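PDB 6FTH: extracellular solute-binding protein, family 1 from Bifidobacterium longum subsp. infantis, which probably binds human milk oligosaccharides outside the cell and hands them to an ABC transporter for uptake. Local coordinates for residues Ile197-Arg202 against Cys279-Gln283; Met155-Trp161 against Gln310-Val316; Met113-Phe119 against Ala357-Ser362. All blocks are in the same frame, centred on the assembly; numbering follows the deposited sequence.

Contact 1. Residues Ile197-Arg202 against Cys279-Gln283; sequences IPMNIR and CDTDQ
Asn200 reaches across to Asp282 and Gln283, its side chain running into the face of the helix. CB of Asn200 already lies 3.3 Å from OE1 of Gln283. SG of Cys279 sits over one face of the Asn200 amide, 3.9 Å from CG, a small, soft sulfur suited to lying against a flat group. At the tip, ND2 of Asn200 donates twice: to OE1 of Gln283 at 2.9 Å by a fairly straight bond, and to OD2 of Asp282, also at 2.9 Å, by a more bent one. The Gln283 oxygen is met in its carbonyl plane on a lone pair, although the two amide planes stand 82° apart, whereas the Asp282 oxygen is approached on its anti side. A bend at chi2 (70°) turns the Gln283 amide back toward Asn200, and the rotation about its last bond presents the oxygen. Asn200 thus ties the chain just beyond strand 197-199, at the margin of a four-stranded mixed sheet, to helix 276-284 lying beside it. Both acceptors have further mates, Lys274 in a salt bridge with OD2 of Asp282 and the Thr292 hydroxyl at OE1 of Gln283, and this positive charge probably favours an ionised Asp282. A leucine in place of this asparagine would probably cost each oxygen one N-H donor and press methyl groups against a carboxylate. CD1 of Ile197 packs 3.9 Å from CG of Asp282, the side chains crossing at about a right angle. Arg202 is linked to Asp280 through a water, which accepts from NE of Arg202 at 2.8 Å, in the guanidinium plane, and donates to OD1 of Asp280 at 2.7 Å.

Contact 2. Residues Met155-Trp161 against Gln310-Val316; sequences MFINKTW and QYIPIPV
Asn158 holds its CG anti to the backbone N (chi1 -169°) while Gln310, from the other segment, runs extended past CG (chi2 -173°), and these two choices bring ND2 of Asn158 within 3.0 Å of OE1 of Gln310 in a nearly straight bond lying in the donor's amide plane. The setting is an antiparallel pair of strands, 311-313 being an outermost strand of the four-stranded mixed sheet, with strand 154-158 running directly into helix 159-165. Asn158 is the N-cap of that helix: a short side chain with an acceptor, its OD1 takes the N-H of Trp161 at 2.8 Å, from above the carbonyl plane. The backbone ladder is regular, with Ile157 and Ile312 exchanging two bonds as a hydrogen-bonded pair and Ile314 N reaching Met155 O. Pro313 faces Phe156 in a non-hydrogen-bonded pair, so the N-H that proline lacks is not required by its neighbour strand; the Phe156 ring reaches the proline, CE1 lying 4.0 Å from CB. Beta-branched side chains suit the extended backbone and fill the face carrying Ile157, whose CG2 meets CG2 of Ile314 at 3.6 Å and also touches Ile312. On the face of Asn158 and Tyr311, the Asn158 amide lies over the tyrosine ring toward its rim, the planes 56° apart, and ND2 gives a weak bond to the tyrosine OH, which is also bonded to Thr292 O. At the helix start, Gln310 O gathers weak bonds from Lys159 N and Thr160 N. ND2 of Asn158 also sits over one face of the Trp161 indole, while at the edge of that ring a water accepts from NE1 at 2.9 Å and donates to OE1 of Gln310 at 2.7 Å.

Contact 3. Residues Met113-Phe119 against Ala357-Ser362; sequences MPNVKQF and ANLLYS
Met113 meets Ala357 where the first turn of helix 114-122 abuts the C-terminal end of helix 350-360. SD of Met113 lies 3.7 Å from CB of Ala357, the flexible thioether resting against the small methyl of alanine. Met113 occupies the N-cap position, yet its side chain has no oxygen with which to cap. An acceptor for the first turn comes instead from Asn358, whose chi1 of -171°, with CG opposite the backbone N, swings OD1 toward the start of helix 114-122. Pro114, which has no N-H to satisfy and so suits a first helical position, sets its ring CD 3.2 Å from OD1 of Asn358. Asn115 follows and pairs twice with the same residue: its backbone N donates to OD1 of Asn358 at 2.8 Å, and its ND2 donates to Asn358 O, also at 2.8 Å, almost perfectly straight but from above the carbonyl plane. The two side-chain amides are stacked with an offset, their planes within 10° of parallel, though the chains themselves cross at about a right angle. Val116 then turns CG2 onto Tyr361, 3.8 Å from CG, a compact branch against the root of the ring. One turn further on, Phe119 meets Tyr361 rim to rim, while Trp412 stacks on the phenylalanine and Pro141 O receives the tyrosine hydroxyl. The ring centroids are 5.9 Å apart, and CD2 of Phe119 approaches CD2 of Tyr361 to 3.8 Å.

Contacts 1 and 2 are neighbours, their centres 13 Å apart, and reach the same mixed sheet, in which strands 197-199 and 311-313 are outermost with 292-297 and 154-158 between them. Contact 3 lies on the opposite side of the chain's centre, about 43 Å and 41 Å from the centres of contacts 1 and 2. Its helix 350-360 packs on strand 339-343 of the other sheet. Along the chain the pairings are concentric: 113-119 comes first and 357-362 last, then 155-161 and 310-316, with 197-202 and 279-283 innermost. The chain therefore leaves one region, builds the other and returns, consistent with the two-lobed architecture of solute-binding proteins.

Contact 1. Residues Ile197-Arg202 against Cys279-Gln283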
loop_
_atom_site.group_PDB
_atom_site.type_symbol
_atom_site.label_atom_id
_atom_site.label_comp_id
_atom_site.label_asym_id
_atom_site.label_seq_id
_atom_site.Cartn_x
_atom_site.Cartn_y
_atom_site.Cartn_z
ATOM N N ILE A 197 20.238 10.417 14.633
ATOM C CA ILE A 197 20.208 9.153 13.906
ATOM C C ILE A 197 20.304 9.516 12.431
ATOM O O ILE A 197 19.318 10.008 11.862
ATOM C CB ILE A 197 18.903 8.400 14.196
ATOM C CG1 ILE A 197 18.767 8.094 15.694
ATOM C CG2 ILE A 197 18.867 7.099 13.388
ATOM C CD1 ILE A 197 17.380 7.584 16.130
ATOM N N PRO A 198 21.460 9.345 11.779
ATOM C CA PRO A 198 21.576 9.857 10.412
ATOM C C PRO A 198 20.531 9.286 9.475
ATOM O O PRO A 198 19.869 10.048 8.766
ATOM C CB PRO A 198 23.011 9.492 10.036
ATOM C CG PRO A 198 23.723 9.486 11.360
ATOM C CD PRO A 198 22.760 8.866 12.283
ATOM N N MET A 199 20.386 7.968 9.453
ATOM C CA MET A 199 19.362 7.291 8.669
ATOM C C MET A 199 18.743 6.214 9.553
ATOM O O MET A 199 19.472 5.482 10.232
ATOM C CB MET A 199 19.985 6.664 7.417
ATOM C CG MET A 199 18.992 5.925 6.566
ATOM S SD MET A 199 19.708 5.499 4.957
ATOM C CE MET A 199 18.257 4.824 4.085
ATOM N N ASN A 200 17.410 6.136 9.557
ATOM C CA ASN A 200 16.676 5.120 10.289
ATOM C C ASN A 200 15.893 4.251 9.316
ATOM O O ASN A 200 15.232 4.767 8.407
ATOM C CB ASN A 200 15.741 5.735 11.320
ATOM C CG ASN A 200 15.618 4.870 12.554
ATOM O OD1 ASN A 200 16.135 3.759 12.603
ATOM N ND2 ASN A 200 14.895 5.356 13.536
ATOM N N ILE A 201 15.987 2.935 9.504
ATOM C CA ILE A 201 15.293 1.975 8.662
ATOM C C ILE A 201 14.508 1.018 9.551
ATOM O O ILE A 201 14.879 0.755 10.701
ATOM C CB ILE A 201 16.269 1.202 7.732
ATOM C CG1 ILE A 201 17.399 0.536 8.529
ATOM C CG2 ILE A 201 16.843 2.126 6.661
ATOM C CD1 ILE A 201 18.196 -0.509 7.728
ATOM N N ARG A 202 13.417 0.501 9.002
ATOM C CA ARG A 202 12.576 -0.499 9.641
ATOM C C ARG A 202 13.240 -1.864 9.632
ATOM O O ARG A 202 14.011 -2.199 8.728
ATOM C CB ARG A 202 11.278 -0.664 8.852
ATOM C CG ARG A 202 10.265 0.452 9.063
ATOM C CD ARG A 202 8.954 0.163 8.318
ATOM N NE ARG A 202 7.817 0.815 8.981
ATOM C CZ ARG A 202 6.537 0.566 8.723
ATOM N NH1 ARG A 202 6.191 -0.313 7.787
ATOM N NH2 ARG A 202 5.595 1.198 9.413
ATOM N N CYS A 279 10.477 2.584 15.820
ATOM C CA CYS A 279 11.168 3.289 14.753
ATOM C C CYS A 279 10.443 4.584 14.414
ATOM O O CYS A 279 11.075 5.640 14.275
ATOM C CB CYS A 279 11.285 2.356 13.541
ATOM S SG CYS A 279 12.260 2.995 12.143
ATOM N N ASP A 280 9.109 4.535 14.337
ATOM C CA ASP A 280 8.327 5.747 14.123
ATOM C C ASP A 280 8.541 6.751 15.249
ATOM O O ASP A 280 8.609 7.961 15.008
ATOM C CB ASP A 280 6.844 5.405 14.045
ATOM C CG ASP A 280 6.453 4.779 12.724
ATOM O OD1 ASP A 280 7.256 4.840 11.765
ATOM O OD2 ASP A 280 5.332 4.230 12.661
ATOM N N THR A 281 8.622 6.265 16.489
ATOM C CA THR A 281 8.792 7.164 17.625
ATOM C C THR A 281 10.115 7.908 17.542
ATOM O O THR A 281 10.191 9.079 17.931
ATOM C CB THR A 281 8.651 6.367 18.925
ATOM O OG1 THR A 281 7.319 5.852 19.001
ATOM C CG2 THR A 281 8.923 7.239 20.156
ATOM N N ASP A 282 11.158 7.263 17.020
ATOM C CA ASP A 282 12.423 7.956 16.796
ATOM C C ASP A 282 12.211 9.193 15.936
ATOM O O ASP A 282 12.678 10.289 16.266
ATOM C CB ASP A 282 13.417 7.036 16.084
ATOM C CG ASP A 282 13.962 5.915 16.963
ATOM O OD1 ASP A 282 14.016 6.054 18.208
ATOM O OD2 ASP A 282 14.382 4.887 16.386
ATOM N N GLN A 283 11.532 9.034 14.798
ATOM C CA GLN A 283 11.398 10.153 13.875
ATOM C C GLN A 283 10.531 11.275 14.456
ATOM O O GLN A 283 10.780 12.456 14.193
ATOM C CB GLN A 283 10.817 9.661 12.551
ATOM C CG GLN A 283 11.843 9.076 11.558
ATOM C CD GLN A 283 12.408 7.754 11.990
ATOM O OE1 GLN A 283 13.424 7.701 12.690
ATOM N NE2 GLN A 283 11.754 6.671 11.592
HETATM O O HOH W 1 8.316 2.469 11.176
#

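Contact 2. Residues Met155-Trp161 against Gln310-Val316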
loop_
_atom_site.group_PDB
_atom_site.type_symbol
_atom_site.label_atom_id
_atom_site.label_comp_id
_atom_site.label_asym_id
_atom_site.label_seq_id
_atom_site.Cartn_x
_atom_site.Cartn_y
_atom_site.Cartn_z
ATOM N N MET A 155 11.211 8.737 0.305
ATOM C CA MET A 155 12.446 8.903 1.058
ATOM C C MET A 155 12.520 10.360 1.486
ATOM O O MET A 155 12.524 11.256 0.638
ATOM C CB MET A 155 13.645 8.546 0.177
ATOM C CG MET A 155 14.979 8.624 0.875
ATOM S SD MET A 155 16.288 8.132 -0.266
ATOM C CE MET A 155 17.729 8.119 0.813
ATOM N N PHE A 156 12.581 10.595 2.793
ATOM C CA PHE A 156 12.627 11.942 3.352
ATOM C C PHE A 156 14.021 12.275 3.868
ATOM O O PHE A 156 14.747 11.409 4.367
ATOM C CB PHE A 156 11.621 12.073 4.497
ATOM C CG PHE A 156 10.203 11.812 4.081
ATOM C CD1 PHE A 156 9.622 12.554 3.075
ATOM C CD2 PHE A 156 9.457 10.809 4.681
ATOM C CE1 PHE A 156 8.298 12.316 2.680
ATOM C CE2 PHE A 156 8.145 10.566 4.290
ATOM C CZ PHE A 156 7.574 11.310 3.271
ATOM N N ILE A 157 14.381 13.556 3.774
ATOM C CA ILE A 157 15.619 14.051 4.368
ATOM C C ILE A 157 15.338 15.353 5.103
ATOM O O ILE A 157 14.434 16.114 4.736
ATOM C CB ILE A 157 16.735 14.207 3.323
ATOM C CG1 ILE A 157 18.109 14.387 3.974
ATOM C CG2 ILE A 157 16.450 15.331 2.373
ATOM C CD1 ILE A 157 19.212 13.996 3.035
ATOM N N ASN A 158 16.116 15.596 6.160
ATOM C CA ASN A 158 16.027 16.832 6.937
ATOM C C ASN A 158 16.770 17.913 6.165
ATOM O O ASN A 158 18.002 18.002 6.204
ATOM C CB ASN A 158 16.569 16.656 8.349
ATOM C CG ASN A 158 16.227 17.845 9.200
ATOM O OD1 ASN A 158 16.362 18.982 8.733
ATOM N ND2 ASN A 158 15.696 17.602 10.379
ATOM N N LYS A 159 15.998 18.699 5.402
ATOM C CA LYS A 159 16.535 19.791 4.614
ATOM C C LYS A 159 17.069 20.923 5.500
ATOM O O LYS A 159 18.027 21.607 5.114
ATOM C CB LYS A 159 15.443 20.305 3.662
ATOM C CG LYS A 159 15.903 21.373 2.659
ATOM C CD LYS A 159 17.050 20.903 1.779
ATOM C CE LYS A 159 17.198 21.723 0.508
ATOM N NZ LYS A 159 17.307 23.196 0.803
ATOM N N THR A 160 16.460 21.149 6.666
ATOM C CA THR A 160 17.002 22.141 7.593
ATOM C C THR A 160 18.429 21.778 7.976
ATOM O O THR A 160 19.312 22.639 8.019
ATOM C CB THR A 160 16.119 22.220 8.834
ATOM O OG1 THR A 160 14.823 22.695 8.450
ATOM C CG2 THR A 160 16.721 23.161 9.894
ATOM N N TRP A 161 18.681 20.494 8.215
ATOM C CA TRP A 161 20.039 20.052 8.526
ATOM C C TRP A 161 20.974 20.230 7.337
ATOM O O TRP A 161 22.116 20.686 7.494
ATOM C CB TRP A 161 20.016 18.595 8.953
ATOM C CG TRP A 161 19.399 18.271 10.272
ATOM C CD1 TRP A 161 18.770 19.131 11.148
ATOM C CD2 TRP A 161 19.387 16.988 10.903
ATOM N NE1 TRP A 161 18.366 18.446 12.257
ATOM C CE2 TRP A 161 18.728 17.132 12.143
ATOM C CE3 TRP A 161 19.861 15.730 10.533
ATOM C CZ2 TRP A 161 18.530 16.068 13.012
ATOM C CZ3 TRP A 161 19.675 14.667 11.394
ATOM C CH2 TRP A 161 19.011 14.838 12.625
ATOM N N GLN A 310 10.793 20.663 8.515
ATOM C CA GLN A 310 12.227 20.469 8.296
ATOM C C GLN A 310 12.520 19.443 7.206
ATOM O O GLN A 310 13.680 19.320 6.807
ATOM C CB GLN A 310 12.936 20.003 9.576
ATOM C CG GLN A 310 12.745 20.925 10.781
ATOM C CD GLN A 310 13.588 20.537 11.995
ATOM O OE1 GLN A 310 14.689 19.981 11.872
ATOM N NE2 GLN A 310 13.072 20.840 13.185
ATOM N N TYR A 311 11.513 18.715 6.723
ATOM C CA TYR A 311 11.745 17.523 5.910
ATOM C C TYR A 311 11.159 17.682 4.521
ATOM O O TYR A 311 10.065 18.241 4.349
ATOM C CB TYR A 311 11.173 16.267 6.579
ATOM C CG TYR A 311 11.933 15.871 7.813
ATOM C CD1 TYR A 311 11.646 16.453 9.044
ATOM C CD2 TYR A 311 12.958 14.947 7.752
ATOM C CE1 TYR A 311 12.345 16.092 10.182
ATOM C CE2 TYR A 311 13.656 14.563 8.885
ATOM C CZ TYR A 311 13.360 15.162 10.104
ATOM O OH TYR A 311 14.070 14.814 11.240
ATOM N N ILE A 312 11.887 17.152 3.534
ATOM C CA ILE A 312 11.404 17.098 2.161
ATOM C C ILE A 312 11.531 15.682 1.616
ATOM O O ILE A 312 12.397 14.901 2.061
ATOM C CB ILE A 312 12.154 18.076 1.245
ATOM C CG1 ILE A 312 13.629 17.671 1.097
ATOM C CG2 ILE A 312 12.024 19.505 1.803
ATOM C CD1 ILE A 312 14.423 18.506 0.099
ATOM N N PRO A 313 10.707 15.317 0.634
ATOM C CA PRO A 313 10.922 14.064 -0.090
ATOM C C PRO A 313 11.984 14.321 -1.136
ATOM O O PRO A 313 11.954 15.349 -1.821
ATOM C CB PRO A 313 9.562 13.812 -0.764
ATOM C CG PRO A 313 8.677 15.044 -0.429
ATOM C CD PRO A 313 9.614 16.101 0.050
ATOM N N ILE A 314 12.923 13.390 -1.261
ATOM C CA ILE A 314 13.938 13.498 -2.305
ATOM C C ILE A 314 13.914 12.331 -3.277
ATOM O O ILE A 314 13.623 11.186 -2.890
ATOM C CB ILE A 314 15.360 13.620 -1.739
ATOM C CG1 ILE A 314 15.688 12.440 -0.831
ATOM C CG2 ILE A 314 15.522 14.966 -1.051
ATOM C CD1 ILE A 314 17.168 12.347 -0.470
ATOM N N PRO A 315 14.280 12.570 -4.529
ATOM C CA PRO A 315 14.550 11.445 -5.425
ATOM C C PRO A 315 15.603 10.538 -4.797
ATOM O O PRO A 315 16.499 10.994 -4.074
ATOM C CB PRO A 315 15.092 12.128 -6.678
ATOM C CG PRO A 315 14.529 13.565 -6.606
ATOM C CD PRO A 315 14.548 13.875 -5.172
ATOM N N VAL A 316 15.523 9.244 -5.080
ATOM C CA VAL A 316 16.476 8.339 -4.428
ATOM C C VAL A 316 17.865 8.547 -5.025
ATOM O O VAL A 316 17.991 8.709 -6.245
ATOM C CB VAL A 316 16.027 6.881 -4.560
ATOM C CG1 VAL A 316 16.216 6.324 -5.999
ATOM C CG2 VAL A 316 16.753 5.987 -3.528
HETATM O O HOH W 2 16.665 20.244 13.713
#

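Contact 3. Residues Met113-Phe119 against Ala357-Ser362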
loop_
_atom_site.group_PDB
_atom_site.type_symbol
_atom_site.label_atom_id
_atom_site.label_comp_id
_atom_site.label_asym_id
_atom_site.label_seq_id
_atom_site.Cartn_x
_atom_site.Cartn_y
_atom_site.Cartn_z
ATOM N N MET A 113 -25.602 -2.558 -12.108
ATOM C CA MET A 113 -24.690 -1.686 -11.363
ATOM C C MET A 113 -24.105 -0.620 -12.277
ATOM O O MET A 113 -22.890 -0.552 -12.487
ATOM C CB MET A 113 -23.580 -2.517 -10.721
ATOM C CG MET A 113 -24.097 -3.526 -9.719
ATOM S SD MET A 113 -22.778 -4.468 -8.903
ATOM C CE MET A 113 -22.131 -5.454 -10.250
ATOM N N PRO A 114 -24.945 0.245 -12.837
ATOM C CA PRO A 114 -24.430 1.254 -13.770
ATOM C C PRO A 114 -23.355 2.158 -13.176
ATOM O O PRO A 114 -22.464 2.603 -13.904
ATOM C CB PRO A 114 -25.695 2.021 -14.197
ATOM C CG PRO A 114 -26.723 1.679 -13.177
ATOM C CD PRO A 114 -26.411 0.284 -12.727
ATOM N N ASN A 115 -23.388 2.431 -11.863
ATOM C CA ASN A 115 -22.365 3.305 -11.294
ATOM C C ASN A 115 -21.021 2.584 -11.233
ATOM O O ASN A 115 -19.967 3.223 -11.291
ATOM C CB ASN A 115 -22.776 3.781 -9.898
ATOM C CG ASN A 115 -24.013 4.676 -9.919
ATOM O OD1 ASN A 115 -24.218 5.448 -10.850
ATOM N ND2 ASN A 115 -24.834 4.560 -8.899
ATOM N N VAL A 116 -21.062 1.257 -11.102
ATOM C CA VAL A 116 -19.855 0.438 -11.162
ATOM C C VAL A 116 -19.350 0.362 -12.591
ATOM O O VAL A 116 -18.146 0.413 -12.839
ATOM C CB VAL A 116 -20.131 -0.971 -10.607
ATOM C CG1 VAL A 116 -18.891 -1.869 -10.744
ATOM C CG2 VAL A 116 -20.590 -0.927 -9.147
ATOM N N LYS A 117 -20.257 0.233 -13.559
ATOM C CA LYS A 117 -19.828 0.291 -14.954
ATOM C C LYS A 117 -19.125 1.608 -15.255
ATOM O O LYS A 117 -18.136 1.646 -15.998
ATOM C CB LYS A 117 -21.025 0.123 -15.894
ATOM C CG LYS A 117 -21.501 -1.295 -16.047
ATOM C CD LYS A 117 -22.329 -1.468 -17.316
ATOM C CE LYS A 117 -23.619 -0.701 -17.264
ATOM N NZ LYS A 117 -24.453 -1.077 -18.464
ATOM N N GLN A 118 -19.638 2.711 -14.713
ATOM C CA GLN A 118 -19.014 4.006 -14.950
ATOM C C GLN A 118 -17.635 4.066 -14.302
ATOM O O GLN A 118 -16.674 4.575 -14.897
ATOM C CB GLN A 118 -19.921 5.116 -14.419
ATOM C CG GLN A 118 -19.452 6.483 -14.757
ATOM C CD GLN A 118 -19.612 6.784 -16.222
ATOM O OE1 GLN A 118 -20.472 6.203 -16.889
ATOM N NE2 GLN A 118 -18.787 7.677 -16.735
ATOM N N PHE A 119 -17.522 3.536 -13.081
ATOM C CA PHE A 119 -16.218 3.399 -12.437
ATOM C C PHE A 119 -15.238 2.703 -13.379
ATOM O O PHE A 119 -14.143 3.211 -13.643
ATOM C CB PHE A 119 -16.437 2.622 -11.124
ATOM C CG PHE A 119 -15.186 2.303 -10.306
ATOM C CD1 PHE A 119 -13.981 2.961 -10.460
ATOM C CD2 PHE A 119 -15.265 1.287 -9.359
ATOM C CE1 PHE A 119 -12.879 2.623 -9.684
ATOM C CE2 PHE A 119 -14.173 0.963 -8.567
ATOM C CZ PHE A 119 -12.983 1.628 -8.737
ATOM N N ALA A 357 -24.973 -2.303 -4.010
ATOM C CA ALA A 357 -23.682 -2.041 -4.645
ATOM C C ALA A 357 -23.749 -0.797 -5.517
ATOM O O ALA A 357 -22.872 0.075 -5.466
ATOM C CB ALA A 357 -23.268 -3.236 -5.501
ATOM N N ASN A 358 -24.772 -0.718 -6.356
ATOM C CA ASN A 358 -24.863 0.410 -7.260
ATOM C C ASN A 358 -24.889 1.716 -6.481
ATOM O O ASN A 358 -24.253 2.695 -6.878
ATOM C CB ASN A 358 -26.105 0.278 -8.142
ATOM C CG ASN A 358 -26.116 1.298 -9.232
ATOM O OD1 ASN A 358 -25.141 1.430 -9.970
ATOM N ND2 ASN A 358 -27.182 2.101 -9.294
ATOM N N LEU A 359 -25.617 1.740 -5.361
ATOM C CA LEU A 359 -25.729 2.962 -4.573
ATOM C C LEU A 359 -24.426 3.287 -3.840
ATOM O O LEU A 359 -24.020 4.457 -3.780
ATOM C CB LEU A 359 -26.897 2.854 -3.597
ATOM C CG LEU A 359 -28.280 2.806 -4.258
ATOM C CD1 LEU A 359 -29.344 2.557 -3.212
ATOM C CD2 LEU A 359 -28.562 4.116 -5.007
ATOM N N LEU A 360 -23.748 2.264 -3.286
ATOM C CA LEU A 360 -22.447 2.483 -2.661
ATOM C C LEU A 360 -21.489 3.190 -3.602
ATOM O O LEU A 360 -20.724 4.059 -3.169
ATOM C CB LEU A 360 -21.822 1.162 -2.192
ATOM C CG LEU A 360 -22.442 0.561 -0.924
ATOM C CD1 LEU A 360 -21.985 -0.881 -0.771
ATOM C CD2 LEU A 360 -22.104 1.347 0.326
ATOM N N TYR A 361 -21.535 2.825 -4.889
ATOM C CA TYR A 361 -20.636 3.348 -5.913
ATOM C C TYR A 361 -21.164 4.608 -6.589
ATOM O O TYR A 361 -20.514 5.141 -7.502
ATOM C CB TYR A 361 -20.288 2.227 -6.913
ATOM C CG TYR A 361 -19.270 1.271 -6.297
ATOM C CD1 TYR A 361 -19.643 0.340 -5.333
ATOM C CD2 TYR A 361 -17.926 1.356 -6.621
ATOM C CE1 TYR A 361 -18.712 -0.486 -4.721
ATOM C CE2 TYR A 361 -16.984 0.520 -6.016
ATOM C CZ TYR A 361 -17.384 -0.391 -5.077
ATOM O OH TYR A 361 -16.468 -1.214 -4.453
ATOM N N SER A 362 -22.307 5.125 -6.139
ATOM C CA SER A 362 -22.720 6.437 -6.599
ATOM C C SER A 362 -21.879 7.498 -5.908
ATOM O O SER A 362 -21.330 7.279 -4.829
ATOM C CB SER A 362 -24.201 6.683 -6.266
ATOM O OG SER A 362 -24.400 6.904 -4.884
#